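Local structure of FTT_1639c (Francisella tularensis subsp. tularensis, 7KZW) at residues C60-A65 against L92-K97; M20-M25 against L122-E127; F38-K43 against T82-G87; K44-L49 against A109-I114. The protein is of unknown function; the part described here is the beta-rich C-terminal part of a protein predicted to be membrane-anchored. The protein carries 3 engineered substitutions. All blocks are in the same frame, centred on the assembly; numbering follows the deposited sequence.

Contact 1 (C60-A65 against L92-K97); sequences CKFIYA and LKLECK
Phe62 and Leu94 meet obliquely on one face of this antiparallel strand pair: Leu94, with CG anti to its backbone N (chi1 177°), brings CD1 over the middle of the Phe62 ring, 3.6 Å from the ring centroid and 5° off the normal, a CH-pi contact. The two form a non-hydrogen-bonded pair, as do Cys60 and Cys96, where Cys60 SG packs 3.3 Å from Cys96 CB on the same face. Between them Lys61 and Glu95 form a hydrogen-bonded pair; Glu95 N to Lys61 O is nearly linear (2.9 Å, 175°). Ile63 and Lys93 repeat that exchange. On the face that carries Lys61, Ile63, Lys93 and Glu95, the extended side chains of Lys61 and Glu95 run side by side. Lys61 NZ stays 4.2 Å from Glu95 OE1, beyond a salt bridge, and a water accepts weakly from NZ while donating to OE1. Glu95 OE2 instead forms a salt bridge with Lys93 NZ, the hydrogen bond in it being weak; Lys93 also makes a cation-pi contact with Tyr23. The apolar face of Phe62 and Leu94 packs on Tyr105 and Val107 of strand 102-111, while strands 72-75 and 21-27 flank the pair within the sheet.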
loop_
_atom_site.group_PDB
_atom_site.type_symbol
_atom_site.label_atom_id
_atom_site.label_comp_id
_atom_site.label_asym_id
_atom_site.label_seq_id
_atom_site.Cartn_x
_atom_site.Cartn_y
_atom_site.Cartn_z
ATOM N N CYS A 60 13.054 2.014 -0.708
ATOM C CA CYS A 60 11.656 1.669 -0.414
ATOM C C CYS A 60 10.980 1.034 -1.621
ATOM O O CYS A 60 11.372 1.207 -2.778
ATOM C CB CYS A 60 10.864 2.941 -0.075
ATOM S SG CYS A 60 11.603 3.845 1.330
ATOM N N LYS A 61 9.923 0.278 -1.333
ATOM C CA LYS A 61 9.172 -0.395 -2.397
ATOM C C LYS A 61 7.746 -0.659 -1.916
ATOM O O LYS A 61 7.497 -0.849 -0.721
ATOM C CB LYS A 61 9.820 -1.721 -2.791
ATOM C CG LYS A 61 9.883 -2.730 -1.657
ATOM C CD LYS A 61 10.654 -4.013 -2.124
ATOM C CE LYS A 61 10.744 -5.062 -1.018
ATOM N NZ LYS A 61 11.517 -6.249 -1.536
ATOM N N PHE A 62 6.808 -0.686 -2.863
ATOM C CA PHE A 62 5.451 -1.128 -2.568
ATOM C C PHE A 62 5.301 -2.572 -3.014
ATOM O O PHE A 62 5.755 -2.948 -4.098
ATOM C CB PHE A 62 4.439 -0.343 -3.420
ATOM C CG PHE A 62 4.220 1.110 -2.982
ATOM C CD1 PHE A 62 3.253 1.438 -2.027
ATOM C CD2 PHE A 62 5.008 2.112 -3.534
ATOM C CE1 PHE A 62 3.042 2.788 -1.685
ATOM C CE2 PHE A 62 4.797 3.477 -3.179
ATOM C CZ PHE A 62 3.867 3.786 -2.243
ATOM N N ILE A 63 4.655 -3.362 -2.183
ATOM C CA ILE A 63 4.285 -4.757 -2.447
ATOM C C ILE A 63 2.778 -4.815 -2.594
ATOM O O ILE A 63 2.051 -4.169 -1.820
ATOM C CB ILE A 63 4.704 -5.666 -1.264
ATOM C CG1 ILE A 63 6.143 -5.368 -0.849
ATOM C CG2 ILE A 63 4.493 -7.151 -1.622
ATOM C CD1 ILE A 63 7.064 -5.726 -1.920
ATOM N N TYR A 64 2.289 -5.568 -3.586
ATOM C CA TYR A 64 0.842 -5.720 -3.777
ATOM C C TYR A 64 0.553 -7.132 -4.242
ATOM O O TYR A 64 1.464 -7.864 -4.598
ATOM C CB TYR A 64 0.322 -4.701 -4.811
ATOM C CG TYR A 64 0.974 -4.730 -6.169
ATOM C CD1 TYR A 64 0.381 -5.386 -7.222
ATOM C CD2 TYR A 64 2.170 -4.070 -6.393
ATOM C CE1 TYR A 64 0.970 -5.405 -8.476
ATOM C CE2 TYR A 64 2.748 -4.048 -7.644
ATOM C CZ TYR A 64 2.144 -4.711 -8.720
ATOM O OH TYR A 64 2.716 -4.743 -9.983
ATOM N N ALA A 65 -0.734 -7.509 -4.224
ATOM C CA ALA A 65 -1.172 -8.778 -4.794
ATOM C C ALA A 65 -1.498 -8.535 -6.264
ATOM O O ALA A 65 -2.456 -7.811 -6.596
ATOM C CB ALA A 65 -2.392 -9.309 -4.041
ATOM N N LEU A 92 -1.817 -2.578 -0.104
ATOM C CA LEU A 92 -0.435 -2.222 -0.409
ATOM C C LEU A 92 0.367 -2.293 0.862
ATOM O O LEU A 92 -0.030 -1.706 1.871
ATOM C CB LEU A 92 -0.344 -0.778 -0.902
ATOM C CG LEU A 92 -1.040 -0.434 -2.194
ATOM C CD1 LEU A 92 -0.958 1.135 -2.422
ATOM C CD2 LEU A 92 -0.406 -1.137 -3.414
ATOM N N LYS A 93 1.549 -2.908 0.779
ATOM C CA LYS A 93 2.544 -2.789 1.854
ATOM C C LYS A 93 3.688 -1.923 1.360
ATOM O O LYS A 93 4.381 -2.278 0.400
ATOM C CB LYS A 93 3.109 -4.138 2.235
ATOM C CG LYS A 93 3.971 -4.007 3.490
ATOM C CD LYS A 93 4.531 -5.398 3.825
ATOM C CE LYS A 93 5.389 -5.322 5.108
ATOM N NZ LYS A 93 5.984 -6.662 5.475
ATOM N N LEU A 94 3.899 -0.767 1.967
ATOM C CA LEU A 94 5.034 0.111 1.616
ATOM C C LEU A 94 6.132 -0.169 2.627
ATOM O O LEU A 94 5.904 -0.051 3.836
ATOM C CB LEU A 94 4.608 1.565 1.717
ATOM C CG LEU A 94 5.730 2.578 1.444
ATOM C CD1 LEU A 94 6.384 2.396 0.096
ATOM C CD2 LEU A 94 5.153 3.983 1.615
ATOM N N GLU A 95 7.290 -0.622 2.140
ATOM C CA GLU A 95 8.396 -1.056 3.007
ATOM C C GLU A 95 9.607 -0.177 2.763
ATOM O O GLU A 95 9.850 0.260 1.625
ATOM C CB GLU A 95 8.865 -2.483 2.616
ATOM C CG GLU A 95 7.843 -3.545 2.858
ATOM C CD GLU A 95 8.406 -4.938 2.601
ATOM O OE1 GLU A 95 9.410 -5.071 1.860
ATOM O OE2 GLU A 95 7.839 -5.888 3.134
ATOM N N CYS A 96 10.272 0.133 3.789
ATOM C CA CYS A 96 11.643 0.773 3.652
ATOM C C CYS A 96 12.763 -0.081 4.347
ATOM O O CYS A 96 12.524 -0.889 5.278
ATOM C CB CYS A 96 11.597 2.185 4.237
ATOM S SG CYS A 96 11.336 2.262 6.035
ATOM N N LYS A 97 13.920 0.011 3.764
ATOM C CA LYS A 97 15.036 -0.757 4.288
ATOM C C LYS A 97 16.243 0.154 4.362
ATOM O O LYS A 97 16.673 0.680 3.326
ATOM C CB LYS A 97 15.335 -1.954 3.370
ATOM C CG LYS A 97 16.604 -2.721 3.676
ATOM C CD LYS A 97 16.424 -3.620 4.862
ATOM C CE LYS A 97 17.579 -4.639 4.898
ATOM N NZ LYS A 97 17.612 -5.355 6.206
HETATM O O HOH W 1 10.655 -7.440 1.410
#

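Contact 2 (M20-M25 against L122-E127). Engineered in segment 20-25: Met20 (natural residue Leu), Met25 (natural residue Ile).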
loop_
_atom_site.group_PDB
_atom_site.type_symbol
_atom_site.label_atom_id
_atom_site.label_comp_id
_atom_site.label_asym_id
_atom_site.label_seq_id
_atom_site.Cartn_x
_atom_site.Cartn_y
_atom_site.Cartn_z
HETATM N N MSE A 20 16.734 -2.811 10.418
HETATM C CA MSE A 20 16.452 -1.458 9.948
HETATM C C MSE A 20 15.393 -1.439 8.799
HETATM O O MSE A 20 15.595 -0.885 7.699
HETATM C CB MSE A 20 17.747 -0.646 9.636
HETATM C CG MSE A 20 18.509 -0.118 11.003
HETATM SE SE MSE A 20 20.075 0.827 10.470
HETATM C CE MSE A 20 20.801 1.215 12.245
ATOM N N THR A 21 14.238 -2.036 9.082
ATOM C CA THR A 21 13.094 -2.020 8.177
ATOM C C THR A 21 11.931 -1.320 8.863
ATOM O O THR A 21 11.863 -1.232 10.094
ATOM C CB THR A 21 12.618 -3.402 7.807
ATOM O OG1 THR A 21 12.348 -4.132 9.008
ATOM C CG2 THR A 21 13.698 -4.149 7.005
ATOM N N ALA A 22 11.023 -0.801 8.050
ATOM C CA ALA A 22 9.778 -0.246 8.562
ATOM C C ALA A 22 8.734 -0.386 7.473
ATOM O O ALA A 22 9.065 -0.584 6.286
ATOM C CB ALA A 22 9.912 1.200 9.062
ATOM N N TYR A 23 7.464 -0.279 7.868
ATOM C CA TYR A 23 6.424 -0.432 6.872
ATOM C C TYR A 23 5.174 0.329 7.244
ATOM O O TYR A 23 4.921 0.693 8.411
ATOM C CB TYR A 23 6.093 -1.910 6.622
ATOM C CG TYR A 23 5.339 -2.504 7.767
ATOM C CD1 TYR A 23 3.939 -2.489 7.780
ATOM C CD2 TYR A 23 6.002 -3.033 8.873
ATOM C CE1 TYR A 23 3.240 -3.029 8.852
ATOM C CE2 TYR A 23 5.280 -3.551 9.993
ATOM C CZ TYR A 23 3.905 -3.531 9.944
ATOM O OH TYR A 23 3.159 -4.063 11.004
ATOM N N ASN A 24 4.372 0.597 6.212
ATOM C CA ASN A 24 2.974 1.028 6.348
ATOM C C ASN A 24 2.147 0.050 5.524
ATOM O O ASN A 24 2.478 -0.227 4.347
ATOM C CB ASN A 24 2.720 2.426 5.757
ATOM C CG ASN A 24 3.106 3.610 6.667
ATOM O OD1 ASN A 24 2.757 4.747 6.345
ATOM N ND2 ASN A 24 3.714 3.354 7.858
HETATM N N MSE A 25 1.060 -0.472 6.092
HETATM C CA MSE A 25 0.136 -1.335 5.364
HETATM C C MSE A 25 -1.149 -0.555 5.124
HETATM O O MSE A 25 -1.746 -0.073 6.088
HETATM C CB MSE A 25 -0.175 -2.569 6.220
HETATM C CG MSE A 25 -1.038 -3.593 5.543
HETATM SE SE MSE A 25 -0.134 -4.510 4.123
HETATM C CE MSE A 25 0.965 -5.706 5.155
ATOM N N LEU A 122 7.301 7.824 3.818
ATOM C CA LEU A 122 7.769 6.858 4.815
ATOM C C LEU A 122 9.280 6.969 4.884
ATOM O O LEU A 122 9.953 7.079 3.845
ATOM C CB LEU A 122 7.416 5.449 4.352
ATOM C CG LEU A 122 7.739 4.325 5.316
ATOM C CD1 LEU A 122 7.085 4.479 6.629
ATOM C CD2 LEU A 122 7.342 2.952 4.656
ATOM N N SER A 123 9.794 6.920 6.118
ATOM C CA SER A 123 11.233 6.803 6.299
ATOM C C SER A 123 11.507 5.950 7.513
ATOM O O SER A 123 10.712 5.909 8.455
ATOM C CB SER A 123 11.955 8.151 6.498
ATOM O OG SER A 123 11.558 8.709 7.744
ATOM N N TYR A 124 12.636 5.233 7.492
ATOM C CA TYR A 124 12.972 4.440 8.660
ATOM C C TYR A 124 13.124 5.353 9.879
ATOM O O TYR A 124 12.680 5.008 10.988
ATOM C CB TYR A 124 14.245 3.602 8.422
ATOM C CG TYR A 124 14.602 2.861 9.669
ATOM C CD1 TYR A 124 13.989 1.641 9.998
ATOM C CD2 TYR A 124 15.522 3.406 10.547
ATOM C CE1 TYR A 124 14.271 0.996 11.182
ATOM C CE2 TYR A 124 15.799 2.756 11.774
ATOM C CZ TYR A 124 15.164 1.557 12.059
ATOM O OH TYR A 124 15.473 0.918 13.262
ATOM N N LEU A 125 13.760 6.509 9.700
ATOM C CA LEU A 125 14.002 7.422 10.842
ATOM C C LEU A 125 12.692 7.793 11.525
ATOM O O LEU A 125 12.543 7.676 12.749
ATOM C CB LEU A 125 14.748 8.663 10.353
ATOM C CG LEU A 125 15.020 9.768 11.394
ATOM C CD1 LEU A 125 15.803 9.237 12.557
ATOM C CD2 LEU A 125 15.738 10.901 10.677
ATOM N N VAL A 126 11.710 8.217 10.737
ATOM C CA VAL A 126 10.473 8.648 11.350
ATOM C C VAL A 126 9.724 7.465 11.925
ATOM O O VAL A 126 9.274 7.480 13.071
ATOM C CB VAL A 126 9.624 9.422 10.344
ATOM C CG1 VAL A 126 8.198 9.556 10.881
ATOM C CG2 VAL A 126 10.224 10.794 10.095
ATOM N N GLU A 127 9.609 6.384 11.152
ATOM C CA GLU A 127 8.763 5.278 11.551
ATOM C C GLU A 127 9.311 4.553 12.760
ATOM O O GLU A 127 8.542 3.962 13.535
ATOM C CB GLU A 127 8.620 4.349 10.337
ATOM C CG GLU A 127 7.334 3.658 10.250
ATOM C CD GLU A 127 6.140 4.574 10.216
ATOM O OE1 GLU A 127 6.156 5.735 9.730
ATOM O OE2 GLU A 127 5.144 4.114 10.723
#
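Tyr124 has CG anti to its backbone N (chi1 177°), which sends its ring across the start of strand 21-27, and Met20, an engineered selenomethionine, has CG anti to its carbonyl carbon (chi1 -76°), so that the two side chains cross at about a right angle. The motif is a strand-to-helix junction: strand 114-123 ends at Ser123, the N-cap of the short helix 124-127, and Ser123 OG accepts from Val126 N at 3.0 Å. Met20 CB lies over one face of the Tyr124 ring, 4.2 Å from the centroid and displaced toward the rim, a CH-pi contact. Its selenium is oblique to the same ring, a Met-aromatic contact with the centroid 5.4 Å away. Thr21 O comes to the ring edge instead, so the Met20 side chain takes a face of the ring and the Thr21 carbonyl its edge. One helical turn on from Ser123, Glu127 bends at chi2, and its CB packs 3.6 Å from Ala22 CB. Leu122 slides past Asn24 in the opposite direction, CD1 against ND2. Met20 and Thr21 both face Ser16, a G1 beta bulge where strand 21-27 begins beside strand 6-16. The Asn24 amide and Glu127 carboxylate planes stand 82° apart, and the hydrogen bond between them is weak: Asn24 ND2 lies 3.3 Å from Glu127 OE2, whereas the same nitrogen makes a nearly straight bond to Tyr23 O at 3.0 Å.

Contact 3 (F38-K43 against T82-G87). Engineered in segment 38-43: Met41 (natural residue Ile).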
loop_
_atom_site.group_PDB
_atom_site.type_symbol
_atom_site.label_atom_id
_atom_site.label_comp_id
_atom_site.label_asym_id
_atom_site.label_seq_id
_atom_site.Cartn_x
_atom_site.Cartn_y
_atom_site.Cartn_z
ATOM N N PHE A 38 -14.634 -6.856 -2.749
ATOM C CA PHE A 38 -14.338 -8.234 -2.362
ATOM C C PHE A 38 -12.864 -8.507 -2.535
ATOM O O PHE A 38 -12.190 -7.831 -3.330
ATOM C CB PHE A 38 -15.140 -9.202 -3.234
ATOM C CG PHE A 38 -16.610 -8.986 -3.103
ATOM C CD1 PHE A 38 -17.272 -9.397 -1.957
ATOM C CD2 PHE A 38 -17.318 -8.309 -4.071
ATOM C CE1 PHE A 38 -18.646 -9.202 -1.796
ATOM C CE2 PHE A 38 -18.697 -8.087 -3.928
ATOM C CZ PHE A 38 -19.358 -8.547 -2.782
ATOM N N ASN A 39 -12.335 -9.445 -1.729
ATOM C CA ASN A 39 -10.928 -9.768 -1.692
ATOM C C ASN A 39 -10.652 -11.127 -2.327
ATOM O O ASN A 39 -11.568 -11.803 -2.820
ATOM C CB ASN A 39 -10.369 -9.625 -0.268
ATOM C CG ASN A 39 -10.952 -10.623 0.698
ATOM O OD1 ASN A 39 -11.007 -11.795 0.384
ATOM N ND2 ASN A 39 -11.354 -10.172 1.882
ATOM N N ILE A 40 -9.380 -11.551 -2.294
ATOM C CA ILE A 40 -9.005 -12.756 -3.028
ATOM C C ILE A 40 -9.523 -14.035 -2.396
ATOM O O ILE A 40 -9.372 -15.129 -2.960
ATOM C CB ILE A 40 -7.493 -12.826 -3.344
ATOM C CG1 ILE A 40 -6.656 -12.823 -2.066
ATOM C CG2 ILE A 40 -7.148 -11.693 -4.300
ATOM C CD1 ILE A 40 -5.128 -12.930 -2.377
HETATM N N MSE A 41 -10.097 -13.947 -1.215
HETATM C CA MSE A 41 -10.730 -15.154 -0.617
HETATM C C MSE A 41 -12.143 -15.287 -1.149
HETATM O O MSE A 41 -12.729 -16.343 -0.925
HETATM C CB MSE A 41 -10.858 -15.022 0.884
HETATM C CG MSE A 41 -9.550 -15.107 1.625
HETATM SE SE MSE A 41 -9.771 -14.861 3.562
HETATM C CE MSE A 41 -11.041 -16.274 3.538
ATOM N N ASP A 42 -12.623 -14.323 -1.909
ATOM C CA ASP A 42 -14.012 -14.255 -2.348
ATOM C C ASP A 42 -14.125 -14.724 -3.793
ATOM O O ASP A 42 -13.131 -14.858 -4.516
ATOM C CB ASP A 42 -14.581 -12.848 -2.146
ATOM C CG ASP A 42 -14.482 -12.367 -0.657
ATOM O OD1 ASP A 42 -14.632 -13.227 0.258
ATOM O OD2 ASP A 42 -14.260 -11.139 -0.393
ATOM N N LYS A 43 -15.371 -15.004 -4.199
ATOM C CA LYS A 43 -15.574 -15.618 -5.504
ATOM C C LYS A 43 -15.192 -14.682 -6.639
ATOM O O LYS A 43 -14.670 -15.135 -7.667
ATOM C CB LYS A 43 -17.035 -16.071 -5.639
ATOM C CG LYS A 43 -17.366 -17.354 -4.841
ATOM C CD LYS A 43 -18.854 -17.495 -4.400
ATOM C CE LYS A 43 -19.303 -18.974 -4.245
ATOM N NZ LYS A 43 -18.171 -19.865 -3.817
ATOM N N THR A 82 -2.347 -3.333 -11.673
ATOM C CA THR A 82 -3.592 -3.926 -11.152
ATOM C C THR A 82 -3.303 -4.652 -9.857
ATOM O O THR A 82 -2.330 -5.402 -9.780
ATOM C CB THR A 82 -4.119 -4.923 -12.144
ATOM O OG1 THR A 82 -4.184 -4.328 -13.431
ATOM C CG2 THR A 82 -5.559 -5.422 -11.698
ATOM N N ALA A 83 -4.108 -4.417 -8.845
ATOM C CA ALA A 83 -3.914 -5.009 -7.511
ATOM C C ALA A 83 -5.222 -5.524 -6.947
ATOM O O ALA A 83 -6.312 -5.082 -7.346
ATOM C CB ALA A 83 -3.398 -3.938 -6.544
ATOM N N TYR A 84 -5.122 -6.510 -6.072
ATOM C CA TYR A 84 -6.263 -7.138 -5.439
ATOM C C TYR A 84 -6.062 -7.124 -3.945
ATOM O O TYR A 84 -4.944 -7.162 -3.458
ATOM C CB TYR A 84 -6.371 -8.593 -5.907
ATOM C CG TYR A 84 -6.652 -8.674 -7.392
ATOM C CD1 TYR A 84 -5.626 -8.689 -8.315
ATOM C CD2 TYR A 84 -7.960 -8.688 -7.843
ATOM C CE1 TYR A 84 -5.896 -8.736 -9.693
ATOM C CE2 TYR A 84 -8.241 -8.687 -9.213
ATOM C CZ TYR A 84 -7.194 -8.760 -10.097
ATOM O OH TYR A 84 -7.445 -8.799 -11.473
ATOM N N LEU A 85 -7.166 -7.108 -3.202
ATOM C CA LEU A 85 -7.078 -7.136 -1.752
ATOM C C LEU A 85 -6.729 -8.535 -1.257
ATOM O O LEU A 85 -7.308 -9.533 -1.713
ATOM C CB LEU A 85 -8.433 -6.755 -1.168
ATOM C CG LEU A 85 -8.821 -5.287 -1.324
ATOM C CD1 LEU A 85 -10.259 -5.113 -0.873
ATOM C CD2 LEU A 85 -7.877 -4.395 -0.460
ATOM N N SER A 86 -5.842 -8.601 -0.266
ATOM C CA SER A 86 -5.559 -9.887 0.379
ATOM C C SER A 86 -6.759 -10.334 1.200
ATOM O O SER A 86 -7.746 -9.604 1.393
ATOM C CB SER A 86 -4.366 -9.772 1.324
ATOM O OG SER A 86 -4.762 -9.063 2.501
ATOM N N GLY A 87 -6.655 -11.528 1.767
ATOM C CA GLY A 87 -7.759 -11.997 2.563
ATOM C C GLY A 87 -8.008 -11.214 3.839
ATOM O O GLY A 87 -9.119 -11.310 4.406
HETATM O O HOH W 2 -9.689 -7.462 -4.434
HETATM O O HOH W 3 -11.825 -12.087 4.129
#
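Asn39 leads its side chain into the loop after strand 79-83. Its CB sits 3.1 Å from Ser86 O and also touches Leu85 CB and Leu85 O. CG occupies the crowded position between the backbone N and the carbonyl carbon (chi1 66°), which turns the amide back over its own turn while CG rests against Ser86 O. At the tip the two branches diverge. OD1 accepts from Met41 N at 2.8 Å, with the donor in the carbonyl plane, and so closes an Asx turn. ND2 points to the other loop, where a water accepts from it and donates to Gly87 O, and the same nitrogen is hydrogen-bonded to Asn89 OD1. The Asx turn lies within a type I beta turn from Asn39 to Asp42, and Asp42 OD2 in addition receives Asn39 N from above the carboxylate plane.

Between the loops, Ile40 N donates to Leu85 O at 3.0 Å, nearly along the C=O axis. Ile40 then spreads CG1 and CG2 around that same oxygen, and CG2 packs 3.6 Å from Tyr84 CB, the two side chains crossing at about a right angle. Met41, an engineered selenomethionine, places its selenium 3.6 Å from Gly87 CA. A second water bridges Phe38 O and Leu85 N.

The loops are therefore joined by one direct backbone bond and two waters, with Asn39 serving both sides: its side-chain OD1 accepts within the turn and its amide nitrogen reaches across. OD1 faces a donor and ND2 faces acceptors, which would hold the amide in this orientation.

Contact 4 (K44-L49 against A109-I114); sequences KPTEFL and AYANAI
The backbones run antiparallel where strands 48-58 and 102-111 meet, with Leu49 and Tyr110 as a hydrogen-bonded pair: Leu49 N reaches Tyr110 O in its carbonyl plane, and Tyr110 N meets Leu49 O from above the carbonyl plane, both at 2.9 Å. Just beyond this pair the second strand folds into a beta hairpin, its type I' turn running from Ala111 to Ile114. Phe48 has CG anti to the carbonyl carbon (chi1 -74°) and lays its ring against Ala111, whose CB stands over the ring centre, 3.6 Å from the centroid and 13° off the normal. This CH-pi contact occupies one face, while Ala109 CB lies at the edge, 4.3 Å from Phe48 CD2. Tyr110 meets Leu49 O with its own ring edge, CD2 being the nearest ring atom. Toward the turn, Thr46 CG2 packs obliquely on the Asn112 amide, 3.6 Å from ND2, and Thr46 OG1 accepts from Phe38 N in the preceding loop. Two waters add the polar links. One joins Thr46 OG1 to Asn112 ND2. The second ties the turn to the strand approach through three bonds: it accepts from Asn112 N at 2.9 Å, and donates to Glu47 O and to Asn112 OD1.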
loop_
_atom_site.group_PDB
_atom_site.type_symbol
_atom_site.label_atom_id
_atom_site.label_comp_id
_atom_site.label_asym_id
_atom_site.label_seq_id
_atom_site.Cartn_x
_atom_site.Cartn_y
_atom_site.Cartn_z
ATOM N N LYS A 44 -15.423 -13.370 -6.473
ATOM C CA LYS A 44 -15.141 -12.383 -7.516
ATOM C C LYS A 44 -14.349 -11.208 -6.941
ATOM O O LYS A 44 -14.924 -10.158 -6.591
ATOM C CB LYS A 44 -16.407 -11.943 -8.265
ATOM C CG LYS A 44 -16.035 -10.993 -9.413
ATOM C CD LYS A 44 -15.909 -11.656 -10.779
ATOM C CE LYS A 44 -15.387 -10.672 -11.864
ATOM N NZ LYS A 44 -14.340 -9.658 -11.432
ATOM N N PRO A 45 -13.029 -11.359 -6.785
ATOM C CA PRO A 45 -12.219 -10.276 -6.178
ATOM C C PRO A 45 -12.277 -8.998 -6.997
ATOM O O PRO A 45 -12.203 -9.019 -8.217
ATOM C CB PRO A 45 -10.804 -10.874 -6.124
ATOM C CG PRO A 45 -11.052 -12.434 -6.173
ATOM C CD PRO A 45 -12.227 -12.552 -7.112
ATOM N N THR A 46 -12.379 -7.865 -6.306
ATOM C CA THR A 46 -12.486 -6.583 -6.973
ATOM C C THR A 46 -11.106 -6.177 -7.494
ATOM O O THR A 46 -10.118 -6.219 -6.742
ATOM C CB THR A 46 -12.916 -5.552 -5.940
ATOM O OG1 THR A 46 -14.202 -5.936 -5.410
ATOM C CG2 THR A 46 -13.029 -4.176 -6.614
ATOM N N GLU A 47 -11.026 -5.765 -8.759
ATOM C CA GLU A 47 -9.801 -5.218 -9.320
ATOM C C GLU A 47 -9.616 -3.784 -8.834
ATOM O O GLU A 47 -10.520 -2.942 -9.002
ATOM C CB GLU A 47 -9.901 -5.131 -10.858
ATOM C CG GLU A 47 -9.145 -6.183 -11.570
ATOM C CD GLU A 47 -9.237 -6.106 -13.093
ATOM O OE1 GLU A 47 -9.333 -5.033 -13.643
ATOM O OE2 GLU A 47 -9.330 -7.216 -13.693
ATOM N N PHE A 48 -8.432 -3.456 -8.331
ATOM C CA PHE A 48 -8.019 -2.081 -8.082
ATOM C C PHE A 48 -7.045 -1.659 -9.175
ATOM O O PHE A 48 -6.061 -2.383 -9.443
ATOM C CB PHE A 48 -7.329 -1.947 -6.720
ATOM C CG PHE A 48 -8.302 -2.028 -5.564
ATOM C CD1 PHE A 48 -8.922 -3.199 -5.211
ATOM C CD2 PHE A 48 -8.527 -0.883 -4.780
ATOM C CE1 PHE A 48 -9.783 -3.253 -4.122
ATOM C CE2 PHE A 48 -9.420 -0.933 -3.666
ATOM C CZ PHE A 48 -10.051 -2.133 -3.362
ATOM N N LEU A 49 -7.368 -0.599 -9.909
ATOM C CA LEU A 49 -6.543 -0.093 -10.994
ATOM C C LEU A 49 -5.807 1.079 -10.372
ATOM O O LEU A 49 -6.420 2.066 -9.939
ATOM C CB LEU A 49 -7.419 0.297 -12.170
ATOM C CG LEU A 49 -8.276 -0.875 -12.639
ATOM C CD1 LEU A 49 -9.200 -0.329 -13.757
ATOM C CD2 LEU A 49 -7.429 -2.056 -13.212
ATOM N N ALA A 109 -5.989 4.897 -6.332
ATOM C CA ALA A 109 -6.484 3.545 -6.617
ATOM C C ALA A 109 -7.968 3.590 -6.921
ATOM O O ALA A 109 -8.745 4.181 -6.162
ATOM C CB ALA A 109 -6.188 2.632 -5.423
ATOM N N TYR A 110 -8.380 2.995 -8.041
ATOM C CA TYR A 110 -9.789 2.998 -8.411
ATOM C C TYR A 110 -10.354 1.597 -8.271
ATOM O O TYR A 110 -9.818 0.646 -8.871
ATOM C CB TYR A 110 -9.987 3.424 -9.867
ATOM C CG TYR A 110 -9.517 4.778 -10.130
ATOM C CD1 TYR A 110 -10.348 5.864 -9.946
ATOM C CD2 TYR A 110 -8.211 4.975 -10.553
ATOM C CE1 TYR A 110 -9.858 7.181 -10.212
ATOM C CE2 TYR A 110 -7.743 6.195 -10.805
ATOM C CZ TYR A 110 -8.549 7.282 -10.643
ATOM O OH TYR A 110 -7.999 8.513 -10.945
ATOM N N ALA A 111 -11.504 1.470 -7.613
ATOM C CA ALA A 111 -12.186 0.184 -7.513
ATOM C C ALA A 111 -13.666 0.469 -7.610
ATOM O O ALA A 111 -14.165 1.346 -6.891
ATOM C CB ALA A 111 -11.853 -0.503 -6.173
ATOM N N ASN A 112 -14.354 -0.241 -8.517
ATOM C CA ASN A 112 -15.829 -0.242 -8.586
ATOM C C ASN A 112 -16.407 1.149 -8.424
ATOM O O ASN A 112 -17.203 1.410 -7.514
ATOM C CB ASN A 112 -16.426 -1.113 -7.498
ATOM C CG ASN A 112 -16.263 -2.529 -7.783
ATOM O OD1 ASN A 112 -15.912 -2.915 -8.918
ATOM N ND2 ASN A 112 -16.519 -3.349 -6.777
ATOM N N ALA A 113 -15.979 2.048 -9.294
ATOM C CA ALA A 113 -16.505 3.405 -9.332
ATOM C C ALA A 113 -16.062 4.308 -8.168
ATOM O O ALA A 113 -16.705 5.325 -7.899
ATOM C CB ALA A 113 -18.029 3.429 -9.512
ATOM N N ILE A 114 -14.975 4.020 -7.460
ATOM C CA ILE A 114 -14.576 4.893 -6.361
ATOM C C ILE A 114 -13.067 5.114 -6.440
ATOM O O ILE A 114 -12.292 4.178 -6.676
ATOM C CB ILE A 114 -14.950 4.319 -4.986
ATOM C CG1 ILE A 114 -16.439 3.894 -4.849
ATOM C CG2 ILE A 114 -14.585 5.301 -3.912
ATOM C CD1 ILE A 114 -17.476 4.964 -5.079
HETATM O O HOH W 4 -16.028 -5.841 -7.157
HETATM O O HOH W 5 -13.225 -2.626 -9.639
#

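In the fold
All four contacts belong to one mixed beta sheet. Contacts 1 and 2 adjoin, their centres about 10 Å apart, because strands 90-97 and 21-27 are neighbours in it. Contacts 3 and 4, also about 10 Å between centres, meet through neighbouring strands 79-83 and 48-58 and the loop before the latter. These two lie across the chain's centre from contact 2, with centres about 25 and 27 Å from that of contact 2, while contact 1 is more central and touches contact 3 through Ala65 and Tyr84. Along the chain, contact 2 closes a loop that contains the others, and contacts 3 and 4 alternate their segments. Near neighbours in the sheet are thus often distant in sequence, and contact 2 brings the early and late parts of the chain together.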